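Local coordinates for SRPBCC family protein (Bacillus thuringiensis serovar konkukian, PDB 3F08) that is of unknown function but, as a member of the SRPBCC (Bet v 1-like) superfamily, probably binds a hydrophobic small molecule or lipid in an internal cavity, at residues A2-S7 against L120-Y125; M8-S13 against A131-F136; Q16-I21 against R68-S73; T82-T87 against G105-V110. The protein carries 5 engineered substitutions. All coordinates share one frame; numbering follows the deposited sequence.

Interaction 1: A2-S7 against L120-Y125; sequences AHTTTS and LVHGIY. Engineered in segment 120-125: Val121 (natural residue Phe).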
# COMPACT_ATOMS: atom_id res chain seq x y z
N ALA B 2 13.31 -11.63 -18.78
CA ALA B 2 12.36 -12.72 -18.54
C ALA B 2 11.06 -12.28 -17.89
O ALA B 2 11.06 -11.46 -16.97
CB ALA B 2 13.01 -13.80 -17.70
N HIS B 3 9.95 -12.84 -18.37
CA HIS B 3 8.63 -12.49 -17.85
C HIS B 3 7.64 -13.63 -18.04
O HIS B 3 7.86 -14.52 -18.85
CB HIS B 3 8.09 -11.25 -18.56
CG HIS B 3 7.98 -11.41 -20.04
ND1 HIS B 3 9.08 -11.42 -20.87
CD2 HIS B 3 6.91 -11.58 -20.85
CE1 HIS B 3 8.69 -11.60 -22.12
NE2 HIS B 3 7.37 -11.70 -22.14
N THR B 4 6.55 -13.59 -17.30
CA THR B 4 5.52 -14.60 -17.44
C THR B 4 4.21 -14.05 -16.89
O THR B 4 4.21 -13.15 -16.05
CB THR B 4 5.90 -15.92 -16.70
OG1 THR B 4 5.04 -16.97 -17.14
CG2 THR B 4 5.76 -15.76 -15.19
N THR B 5 3.10 -14.59 -17.37
CA THR B 5 1.80 -14.15 -16.92
C THR B 5 0.81 -15.29 -17.04
O THR B 5 0.94 -16.14 -17.92
CB THR B 5 1.26 -12.99 -17.76
OG1 THR B 5 2.18 -11.90 -17.75
CG2 THR B 5 -0.08 -12.51 -17.21
N THR B 6 -0.16 -15.31 -16.14
CA THR B 6 -1.19 -16.33 -16.21
C THR B 6 -2.47 -15.64 -15.78
O THR B 6 -2.45 -14.71 -14.97
CB THR B 6 -0.90 -17.55 -15.31
OG1 THR B 6 -1.86 -18.58 -15.59
CG2 THR B 6 -0.98 -17.18 -13.85
N SER B 7 -3.59 -16.07 -16.34
CA SER B 7 -4.86 -15.47 -16.02
C SER B 7 -5.91 -16.54 -15.80
O SER B 7 -5.76 -17.67 -16.25
CB SER B 7 -5.29 -14.55 -17.16
OG SER B 7 -6.63 -14.15 -16.99
N LEU B 120 8.79 -22.18 -13.09
CA LEU B 120 8.64 -22.14 -11.64
C LEU B 120 7.72 -21.00 -11.22
O LEU B 120 6.81 -21.18 -10.41
CB LEU B 120 10.01 -21.96 -10.97
CG LEU B 120 9.97 -21.59 -9.49
CD1 LEU B 120 9.40 -22.74 -8.67
CD2 LEU B 120 11.37 -21.24 -9.02
N VAL B 121 7.96 -19.81 -11.76
CA VAL B 121 7.14 -18.66 -11.43
C VAL B 121 5.70 -18.85 -11.92
O VAL B 121 4.76 -18.61 -11.18
CB VAL B 121 7.73 -17.38 -12.05
CG1 VAL B 121 6.81 -16.20 -11.80
CG2 VAL B 121 9.11 -17.11 -11.43
N HIS B 122 5.55 -19.32 -13.15
CA HIS B 122 4.21 -19.55 -13.69
C HIS B 122 3.49 -20.58 -12.84
O HIS B 122 2.29 -20.47 -12.61
CB HIS B 122 4.31 -20.03 -15.15
CG HIS B 122 2.98 -20.14 -15.83
ND1 HIS B 122 2.13 -21.22 -15.65
CD2 HIS B 122 2.35 -19.31 -16.70
CE1 HIS B 122 1.04 -21.04 -16.38
NE2 HIS B 122 1.15 -19.89 -17.02
N GLY B 123 4.22 -21.58 -12.36
CA GLY B 123 3.63 -22.61 -11.53
C GLY B 123 3.12 -22.03 -10.22
O GLY B 123 2.08 -22.45 -9.70
N ILE B 124 3.84 -21.06 -9.68
CA ILE B 124 3.44 -20.42 -8.44
C ILE B 124 2.15 -19.62 -8.66
O ILE B 124 1.21 -19.71 -7.86
CB ILE B 124 4.54 -19.49 -7.93
CG1 ILE B 124 5.78 -20.32 -7.57
CG2 ILE B 124 4.05 -18.70 -6.70
CD1 ILE B 124 6.97 -19.48 -7.12
N TYR B 125 2.10 -18.86 -9.74
CA TYR B 125 0.91 -18.06 -10.03
C TYR B 125 -0.30 -18.95 -10.31
O TYR B 125 -1.40 -18.68 -9.82
CB TYR B 125 1.14 -17.17 -11.26
CG TYR B 125 2.26 -16.17 -11.12
CD1 TYR B 125 2.81 -15.87 -9.87
CD2 TYR B 125 2.73 -15.48 -12.23
CE1 TYR B 125 3.82 -14.89 -9.75
CE2 TYR B 125 3.71 -14.51 -12.12
CZ TYR B 125 4.26 -14.21 -10.88
OH TYR B 125 5.23 -13.24 -10.79

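Interaction 2: M8-S13 against A131-F136; sequences MEIFGS and ALQHAF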
# COMPACT_ATOMS: atom_id res chain seq x y z
N MSE B 8 -6.97 -16.18 -15.08
CA MSE B 8 -8.05 -17.11 -14.83
C MSE B 8 -9.33 -16.37 -14.49
O MSE B 8 -9.30 -15.32 -13.85
CB MSE B 8 -7.68 -18.07 -13.69
CG MSE B 8 -8.74 -19.14 -13.41
SE MSE B 8 -8.12 -20.68 -12.38
CE MSE B 8 -7.63 -21.85 -13.85
N GLU B 9 -10.44 -16.91 -14.96
CA GLU B 9 -11.73 -16.32 -14.66
C GLU B 9 -12.13 -16.86 -13.30
O GLU B 9 -12.40 -18.05 -13.16
CB GLU B 9 -12.78 -16.74 -15.70
CG GLU B 9 -12.81 -15.89 -16.96
CD GLU B 9 -13.32 -14.48 -16.71
OE1 GLU B 9 -14.39 -14.33 -16.08
OE2 GLU B 9 -12.66 -13.52 -17.17
N ILE B 10 -12.13 -15.99 -12.31
CA ILE B 10 -12.51 -16.40 -10.97
C ILE B 10 -14.00 -16.16 -10.80
O ILE B 10 -14.51 -15.11 -11.21
CB ILE B 10 -11.73 -15.59 -9.93
CG1 ILE B 10 -10.23 -15.87 -10.10
CG2 ILE B 10 -12.19 -15.95 -8.51
CD1 ILE B 10 -9.87 -17.33 -9.92
N PHE B 11 -14.70 -17.12 -10.20
CA PHE B 11 -16.15 -17.00 -10.02
C PHE B 11 -16.54 -16.16 -8.83
O PHE B 11 -17.10 -16.66 -7.86
CB PHE B 11 -16.80 -18.38 -9.87
CG PHE B 11 -16.52 -19.30 -11.02
CD1 PHE B 11 -15.96 -18.82 -12.20
CD2 PHE B 11 -16.82 -20.66 -10.91
CE1 PHE B 11 -15.70 -19.67 -13.27
CE2 PHE B 11 -16.57 -21.53 -11.98
CZ PHE B 11 -16.01 -21.04 -13.16
N GLY B 12 -16.26 -14.86 -8.93
CA GLY B 12 -16.61 -13.92 -7.88
C GLY B 12 -16.60 -12.55 -8.52
O GLY B 12 -15.82 -12.33 -9.45
N SER B 13 -17.45 -11.63 -8.08
CA SER B 13 -17.46 -10.29 -8.67
C SER B 13 -16.11 -9.62 -8.43
O SER B 13 -15.34 -10.06 -7.58
CB SER B 13 -18.56 -9.43 -8.05
OG SER B 13 -18.28 -9.16 -6.69
N ALA B 131 -6.10 -21.86 -6.16
CA ALA B 131 -6.43 -21.76 -4.74
C ALA B 131 -7.48 -20.67 -4.57
O ALA B 131 -8.40 -20.81 -3.77
CB ALA B 131 -5.18 -21.43 -3.92
N LEU B 132 -7.35 -19.59 -5.34
CA LEU B 132 -8.32 -18.50 -5.27
C LEU B 132 -9.69 -18.99 -5.75
O LEU B 132 -10.73 -18.62 -5.20
CB LEU B 132 -7.85 -17.32 -6.13
CG LEU B 132 -8.78 -16.09 -6.21
CD1 LEU B 132 -9.02 -15.54 -4.81
CD2 LEU B 132 -8.16 -15.03 -7.11
N GLN B 133 -9.69 -19.81 -6.80
CA GLN B 133 -10.94 -20.35 -7.35
C GLN B 133 -11.59 -21.22 -6.29
O GLN B 133 -12.80 -21.17 -6.08
CB GLN B 133 -10.67 -21.19 -8.61
CG GLN B 133 -11.95 -21.65 -9.34
CD GLN B 133 -12.65 -20.53 -10.11
OE1 GLN B 133 -12.65 -20.51 -11.35
NE2 GLN B 133 -13.26 -19.60 -9.38
N HIS B 134 -10.77 -22.02 -5.62
CA HIS B 134 -11.27 -22.91 -4.59
C HIS B 134 -11.91 -22.11 -3.46
O HIS B 134 -12.95 -22.50 -2.92
CB HIS B 134 -10.13 -23.78 -4.05
CG HIS B 134 -10.52 -24.62 -2.87
ND1 HIS B 134 -10.27 -24.25 -1.57
CD2 HIS B 134 -11.16 -25.81 -2.80
CE1 HIS B 134 -10.74 -25.17 -0.75
NE2 HIS B 134 -11.28 -26.14 -1.47
N ALA B 135 -11.29 -20.99 -3.10
CA ALA B 135 -11.80 -20.14 -2.04
C ALA B 135 -13.20 -19.63 -2.38
O ALA B 135 -14.06 -19.49 -1.51
CB ALA B 135 -10.85 -18.96 -1.82
N PHE B 136 -13.43 -19.35 -3.66
CA PHE B 136 -14.74 -18.86 -4.08
C PHE B 136 -15.78 -19.94 -4.32
O PHE B 136 -16.96 -19.65 -4.51
CB PHE B 136 -14.58 -17.96 -5.29
CG PHE B 136 -14.36 -16.53 -4.93
CD1 PHE B 136 -15.45 -15.71 -4.64
CD2 PHE B 136 -13.07 -16.03 -4.78
CE1 PHE B 136 -15.25 -14.40 -4.21
CE2 PHE B 136 -12.87 -14.72 -4.35
CZ PHE B 136 -13.96 -13.90 -4.06

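Interaction 3: Q16-I21 against R68-S73; sequences QVWQLI and RYYTYS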
# COMPACT_ATOMS: atom_id res chain seq x y z
N GLN B 16 -15.84 -8.70 -4.77
CA GLN B 16 -15.60 -9.80 -3.83
C GLN B 16 -14.14 -10.23 -3.91
O GLN B 16 -13.47 -10.35 -2.90
CB GLN B 16 -16.44 -11.03 -4.18
CG GLN B 16 -17.94 -10.84 -4.23
CD GLN B 16 -18.63 -12.11 -4.72
OE1 GLN B 16 -18.64 -13.14 -4.02
NE2 GLN B 16 -19.20 -12.06 -5.92
N VAL B 17 -13.66 -10.47 -5.13
CA VAL B 17 -12.29 -10.90 -5.32
C VAL B 17 -11.25 -9.91 -4.79
O VAL B 17 -10.33 -10.30 -4.09
CB VAL B 17 -12.00 -11.17 -6.81
CG1 VAL B 17 -10.55 -11.66 -6.97
CG2 VAL B 17 -12.98 -12.20 -7.34
N TRP B 18 -11.40 -8.63 -5.15
CA TRP B 18 -10.45 -7.63 -4.67
C TRP B 18 -10.57 -7.47 -3.15
O TRP B 18 -9.58 -7.21 -2.47
CB TRP B 18 -10.66 -6.29 -5.37
CG TRP B 18 -9.70 -5.23 -4.90
CD1 TRP B 18 -9.99 -4.12 -4.17
CD2 TRP B 18 -8.27 -5.22 -5.10
NE1 TRP B 18 -8.83 -3.41 -3.90
CE2 TRP B 18 -7.77 -4.07 -4.46
CE3 TRP B 18 -7.37 -6.07 -5.76
CZ2 TRP B 18 -6.40 -3.74 -4.45
CZ3 TRP B 18 -6.00 -5.75 -5.75
CH2 TRP B 18 -5.54 -4.59 -5.10
N GLN B 19 -11.78 -7.64 -2.62
CA GLN B 19 -11.97 -7.53 -1.17
C GLN B 19 -11.12 -8.61 -0.51
O GLN B 19 -10.45 -8.36 0.48
CB GLN B 19 -13.44 -7.76 -0.79
CG GLN B 19 -14.09 -6.65 0.02
CD GLN B 19 -13.26 -6.19 1.22
OE1 GLN B 19 -13.06 -6.93 2.19
NE2 GLN B 19 -12.77 -4.96 1.15
N LEU B 20 -11.18 -9.80 -1.09
CA LEU B 20 -10.45 -10.96 -0.59
C LEU B 20 -8.93 -10.86 -0.76
O LEU B 20 -8.18 -11.03 0.20
CB LEU B 20 -10.95 -12.22 -1.31
CG LEU B 20 -10.94 -13.61 -0.65
CD1 LEU B 20 -10.29 -14.61 -1.57
CD2 LEU B 20 -10.23 -13.57 0.67
N ILE B 21 -8.48 -10.56 -1.98
CA ILE B 21 -7.05 -10.53 -2.26
C ILE B 21 -6.33 -9.18 -2.29
O ILE B 21 -5.10 -9.14 -2.36
CB ILE B 21 -6.75 -11.25 -3.59
CG1 ILE B 21 -7.21 -10.38 -4.78
CG2 ILE B 21 -7.51 -12.57 -3.64
CD1 ILE B 21 -6.82 -10.95 -6.13
N ARG B 68 -7.63 -1.89 -8.80
CA ARG B 68 -7.50 -3.23 -8.22
C ARG B 68 -6.24 -4.04 -8.52
O ARG B 68 -6.32 -5.13 -9.08
CB ARG B 68 -8.75 -4.05 -8.58
CG ARG B 68 -10.07 -3.35 -8.23
CD ARG B 68 -11.28 -4.23 -8.57
NE ARG B 68 -11.30 -4.56 -9.99
CZ ARG B 68 -11.96 -3.87 -10.92
NH1 ARG B 68 -12.67 -2.80 -10.58
NH2 ARG B 68 -11.89 -4.25 -12.19
N TYR B 69 -5.09 -3.52 -8.14
CA TYR B 69 -3.86 -4.26 -8.33
C TYR B 69 -2.79 -3.78 -7.36
O TYR B 69 -2.89 -2.68 -6.82
CB TYR B 69 -3.36 -4.11 -9.78
CG TYR B 69 -2.67 -2.80 -10.09
CD1 TYR B 69 -1.31 -2.63 -9.84
CD2 TYR B 69 -3.37 -1.74 -10.66
CE1 TYR B 69 -0.66 -1.44 -10.15
CE2 TYR B 69 -2.73 -0.54 -10.97
CZ TYR B 69 -1.37 -0.39 -10.72
OH TYR B 69 -0.73 0.78 -11.05
N TYR B 70 -1.81 -4.63 -7.11
CA TYR B 70 -0.67 -4.26 -6.29
C TYR B 70 0.53 -4.96 -6.90
O TYR B 70 0.40 -6.01 -7.53
CB TYR B 70 -0.86 -4.57 -4.79
CG TYR B 70 -0.90 -6.02 -4.34
CD1 TYR B 70 0.25 -6.81 -4.32
CD2 TYR B 70 -2.08 -6.55 -3.84
CE1 TYR B 70 0.21 -8.12 -3.79
CE2 TYR B 70 -2.13 -7.83 -3.32
CZ TYR B 70 -0.99 -8.61 -3.29
OH TYR B 70 -1.07 -9.87 -2.75
N THR B 71 1.69 -4.33 -6.75
CA THR B 71 2.92 -4.84 -7.30
C THR B 71 3.90 -5.00 -6.16
O THR B 71 4.01 -4.13 -5.30
CB THR B 71 3.50 -3.85 -8.33
OG1 THR B 71 2.53 -3.64 -9.37
CG2 THR B 71 4.81 -4.38 -8.94
N TYR B 72 4.62 -6.11 -6.15
CA TYR B 72 5.58 -6.36 -5.10
C TYR B 72 6.88 -6.92 -5.63
O TYR B 72 6.94 -7.44 -6.75
CB TYR B 72 4.98 -7.32 -4.07
CG TYR B 72 4.66 -8.69 -4.62
CD1 TYR B 72 5.60 -9.72 -4.59
CD2 TYR B 72 3.40 -8.97 -5.15
CE1 TYR B 72 5.30 -11.00 -5.06
CE2 TYR B 72 3.09 -10.24 -5.63
CZ TYR B 72 4.04 -11.25 -5.58
OH TYR B 72 3.71 -12.51 -6.06
N SER B 73 7.92 -6.79 -4.82
CA SER B 73 9.23 -7.29 -5.17
C SER B 73 9.62 -8.27 -4.08
O SER B 73 8.99 -8.32 -3.03
CB SER B 73 10.23 -6.12 -5.25
OG SER B 73 10.28 -5.39 -4.04
O HOH W 1 -3.30 -10.49 -1.14

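Interaction 4: T82-T87 against G105-V110; sequences TNYLST and GTFTPV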
# COMPACT_ATOMS: atom_id res chain seq x y z
N THR B 82 16.33 -12.90 -9.70
CA THR B 82 16.71 -11.62 -9.13
C THR B 82 15.94 -10.56 -9.91
O THR B 82 15.32 -10.87 -10.93
CB THR B 82 18.23 -11.37 -9.24
OG1 THR B 82 18.56 -10.16 -8.56
CG2 THR B 82 18.65 -11.26 -10.69
N ASN B 83 15.95 -9.32 -9.45
CA ASN B 83 15.22 -8.25 -10.13
C ASN B 83 13.76 -8.65 -10.29
O ASN B 83 13.11 -8.32 -11.28
CB ASN B 83 15.82 -7.99 -11.52
CG ASN B 83 17.29 -7.61 -11.46
OD1 ASN B 83 17.67 -6.67 -10.76
ND2 ASN B 83 18.12 -8.33 -12.21
N TYR B 84 13.23 -9.36 -9.30
CA TYR B 84 11.85 -9.83 -9.33
C TYR B 84 10.79 -8.77 -9.01
O TYR B 84 10.86 -8.10 -7.98
CB TYR B 84 11.70 -10.98 -8.36
CG TYR B 84 10.35 -11.66 -8.44
CD1 TYR B 84 10.10 -12.60 -9.43
CD2 TYR B 84 9.34 -11.37 -7.53
CE1 TYR B 84 8.87 -13.24 -9.52
CE2 TYR B 84 8.10 -12.01 -7.60
CZ TYR B 84 7.88 -12.95 -8.60
OH TYR B 84 6.68 -13.61 -8.68
N LEU B 85 9.83 -8.63 -9.91
CA LEU B 85 8.70 -7.72 -9.73
C LEU B 85 7.48 -8.51 -10.14
O LEU B 85 7.50 -9.19 -11.16
CB LEU B 85 8.80 -6.49 -10.63
CG LEU B 85 9.48 -5.23 -10.11
CD1 LEU B 85 9.22 -4.10 -11.10
CD2 LEU B 85 8.93 -4.85 -8.73
N SER B 86 6.41 -8.41 -9.35
CA SER B 86 5.19 -9.15 -9.67
C SER B 86 3.96 -8.30 -9.43
O SER B 86 3.90 -7.52 -8.48
CB SER B 86 5.11 -10.42 -8.82
OG SER B 86 4.00 -11.21 -9.18
N THR B 87 2.97 -8.45 -10.30
CA THR B 87 1.74 -7.70 -10.16
C THR B 87 0.54 -8.63 -10.27
O THR B 87 0.48 -9.48 -11.14
CB THR B 87 1.61 -6.63 -11.27
OG1 THR B 87 2.68 -5.68 -11.14
CG2 THR B 87 0.26 -5.89 -11.15
N GLY B 105 4.75 -11.44 -13.85
CA GLY B 105 6.03 -11.10 -13.26
C GLY B 105 7.17 -10.95 -14.24
O GLY B 105 7.15 -11.52 -15.34
N THR B 106 8.15 -10.15 -13.84
CA THR B 106 9.35 -9.91 -14.63
C THR B 106 10.51 -10.21 -13.68
O THR B 106 10.46 -9.87 -12.50
CB THR B 106 9.42 -8.45 -15.11
OG1 THR B 106 9.39 -7.57 -13.99
CG2 THR B 106 8.24 -8.14 -16.01
N PHE B 107 11.55 -10.84 -14.21
CA PHE B 107 12.67 -11.22 -13.37
C PHE B 107 13.85 -11.67 -14.22
O PHE B 107 13.73 -11.86 -15.43
CB PHE B 107 12.24 -12.38 -12.48
CG PHE B 107 11.43 -13.42 -13.22
CD1 PHE B 107 10.05 -13.29 -13.34
CD2 PHE B 107 12.06 -14.48 -13.87
CE1 PHE B 107 9.30 -14.19 -14.10
CE2 PHE B 107 11.33 -15.39 -14.63
CZ PHE B 107 9.94 -15.25 -14.75
N THR B 108 15.00 -11.84 -13.57
CA THR B 108 16.20 -12.30 -14.26
C THR B 108 16.55 -13.64 -13.64
O THR B 108 16.68 -13.76 -12.42
CB THR B 108 17.40 -11.34 -14.05
OG1 THR B 108 17.02 -10.00 -14.39
CG2 THR B 108 18.56 -11.77 -14.93
N PRO B 109 16.67 -14.69 -14.47
CA PRO B 109 17.01 -16.01 -13.94
C PRO B 109 18.44 -16.04 -13.39
O PRO B 109 19.33 -15.39 -13.94
CB PRO B 109 16.84 -16.92 -15.15
CG PRO B 109 15.83 -16.21 -15.98
CD PRO B 109 16.28 -14.78 -15.89
N VAL B 110 18.65 -16.79 -12.32
CA VAL B 110 19.98 -16.90 -11.73
C VAL B 110 20.29 -18.37 -11.46
O VAL B 110 19.63 -19.00 -10.64
CB VAL B 110 20.08 -16.13 -10.39
CG1 VAL B 110 21.45 -16.36 -9.76
CG2 VAL B 110 19.85 -14.65 -10.62
O HOH W 2 12.10 -6.96 -13.12

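Interaction 1: A2-S7 against L120-Y125
The imidazole of His122 presents its edge to the strand, with Thr4 OG1 near the ring plane, 3.6 Å from CD2. Thr5 O also lies at that edge. The phenol ring of Tyr125 has the carbonyl O of Val121, one helical turn back, over one face and offset toward the rim. That carbonyl also accepts the backbone hydrogen bond from Tyr125 N. Further out the Tyr125 ring stacks with Trp103, and its OH is hydrogen-bonded to Tyr84 and Ser86.

Thr4 and Thr6 carry the strand side of the contact. In both, OG1 is anti to the backbone N, so CG2 takes the crowded position between N and the carbonyl carbon. Thr4 CG2 lies 3.6 Å from CG1 of Val121, an engineered residue, and 3.9 Å from Tyr125 CE2. Thr6 CG2 packs tightly on Tyr125 CB, at 3.3 Å. Thr6 CB sits 3.5 Å from His122 NE2. The His122 side chain, with CG anti to the backbone N (chi1 -173°), crosses both threonines at about a right angle.

Strand 3-7 and helix 120-125 run in nearly the same direction, 23° apart, with their axes 8.2 Å from each other. Packing of the long C-terminal helix along the first strand of an antiparallel sheet is characteristic of the Bet v 1-like helix-grip fold.

Interaction 2: M8-S13 against A131-F136
Apolar packing centres on Ile10. Its CG1 lies 3.7 Å from Leu132 CD2, and its CG2 lies 3.8 Å from Phe136 CD2. Both partners cross Ile10 at about a right angle. Ile10 CG2 is anti to the backbone N and CG1 is anti to the carbonyl carbon (chi1 -62°), so the two branches meet different helix residues. Leu132 also touches Leu20 and Ile21 of helix 14-21.

Backbone-to-ring contacts follow where the strand ends. Phe11 is the centre of an inverse gamma turn, with a weak hydrogen bond from Gly12 N to Ile10 O. The turn brings Phe11 O to 3.7 Å from Phe136 CD1 and Gly12 CA to 3.9 Å from the same atom. Gly12, which has no side chain, lets the backbone lie close against this ring. In the helix-grip fold the end of the first strand leads into the short helix, and the C-terminal helix packs against both. Ser13 is the N-cap of helix 14-21, its OG accepting from Gln16 N.

The Gln133 amide makes the polar side-chain approach. The chain bends at chi2 (74°) and places the amide over one face of the Phe11 ring, with the two planes 47° apart. The amide end also reaches the backbone of Glu9 and Phe11.

Interaction 3: Q16-I21 against R68-S73
Helix 16-21 and strand 69-73 run 32° apart, with axes 10.7 Å from each other, and come nearest in backbone at Trp18 and Arg68, 6.4 Å between their CA atoms. Trp18 CG is anti to the backbone N (chi1 180°), and one face of the indole lies against the backbone of Arg68, just before the strand. Arg68 CA makes a CH-pi contact, 3.6 Å from the centroid of the six-membered ring and almost on its normal. Arg68 C lies over the same ring, 3.3 Å from Trp18 CZ3. Arg68 CB and CG follow the indole before the guanidinium leads away to a salt bridge with Glu92.

Arg68 and Tyr69 both face Asn64 in a G1 beta bulge, so the indole covers the bulge where strand 69-74 begins. In the helix-grip fold the short helix packs near the end of the curved sheet, here through Trp18. Trp18 NE1 is hydrogen-bonded to Asp65, and Arg44 of the second subunit makes a cation-pi contact with Trp18.

Tyr70 turns its edge to the helix end, with CE2 3.4 Å from Ile21 O. A water accepts from Tyr70 OH at 2.8 Å and donates to Ile21 O at 2.6 Å. Tyr70 OH is also hydrogen-bonded to Arg46.

Interaction 4: T82-T87 against G105-V110
Four backbone hydrogen bonds join the two segments in two reciprocal pairs. Thr82 N donates to Thr108 O at 2.9 Å, and Thr108 N donates back to Thr82 O at 2.8 Å, both in the carbonyl planes. Leu85 N donates to Thr106 O, and Thr106 N donates to Leu85 O at 2.9 Å. These donors lie nearly along the C=O axes. A fifth bond comes from a side chain: Asn83 ND2 donates to Thr108 OG1 at 3.0 Å (N-H...O 157°), with the hydroxyl close to the amide plane. A water donates to Asn83 O at 2.5 Å and is also hydrogen-bonded to Thr106 OG1.

The strands form an antiparallel hairpin of the Bet v 1-like sheet. Thr82-Thr108 and Leu85-Thr106 are hydrogen-bonded pairs, and Ser86-Gly105 is a non-hydrogen-bonded pair. The register shifts by one between Thr82 and Leu85, a beta bulge at the corner where the chain changes direction.

Thr82, Leu85, Thr106 and Thr108 share one face. Thr82 CG2 lies 3.6 Å from Thr108 CB and the same distance from Val110 CG2. Tyr84 and Phe107 lie side by side, pointing the same way. Phe107 CB meets the edge of the Tyr84 ring, 3.7 Å from CD1. Phe107 continues to Ala117 and Val121 of the C-terminal helix.

Interactions 1 and 2 follow each other along strand 3-10 and helix 114-137, with centres 18 Å apart. Interaction 4 lies beside interaction 1 in the sheet. They are joined by Tyr125 OH to Tyr84 OH (2.6 Å) and Thr4 O to Gly105 N (2.8 Å). Interaction 3 meets interaction 2 through packing of Leu132 CD1 on Ile21 CG2 (3.5 Å). It meets interaction 4 across neighbouring strands, Tyr72 N to Ser86 O (2.8 Å). Interactions 2 and 4 lie on opposite sides of the chain's centre, about 25 Å apart between centres. The space between sheet and long helix is the ligand cavity in relatives. Tyr72, Tyr84, Ser86 and Tyr125 form a polar cluster that may line it here.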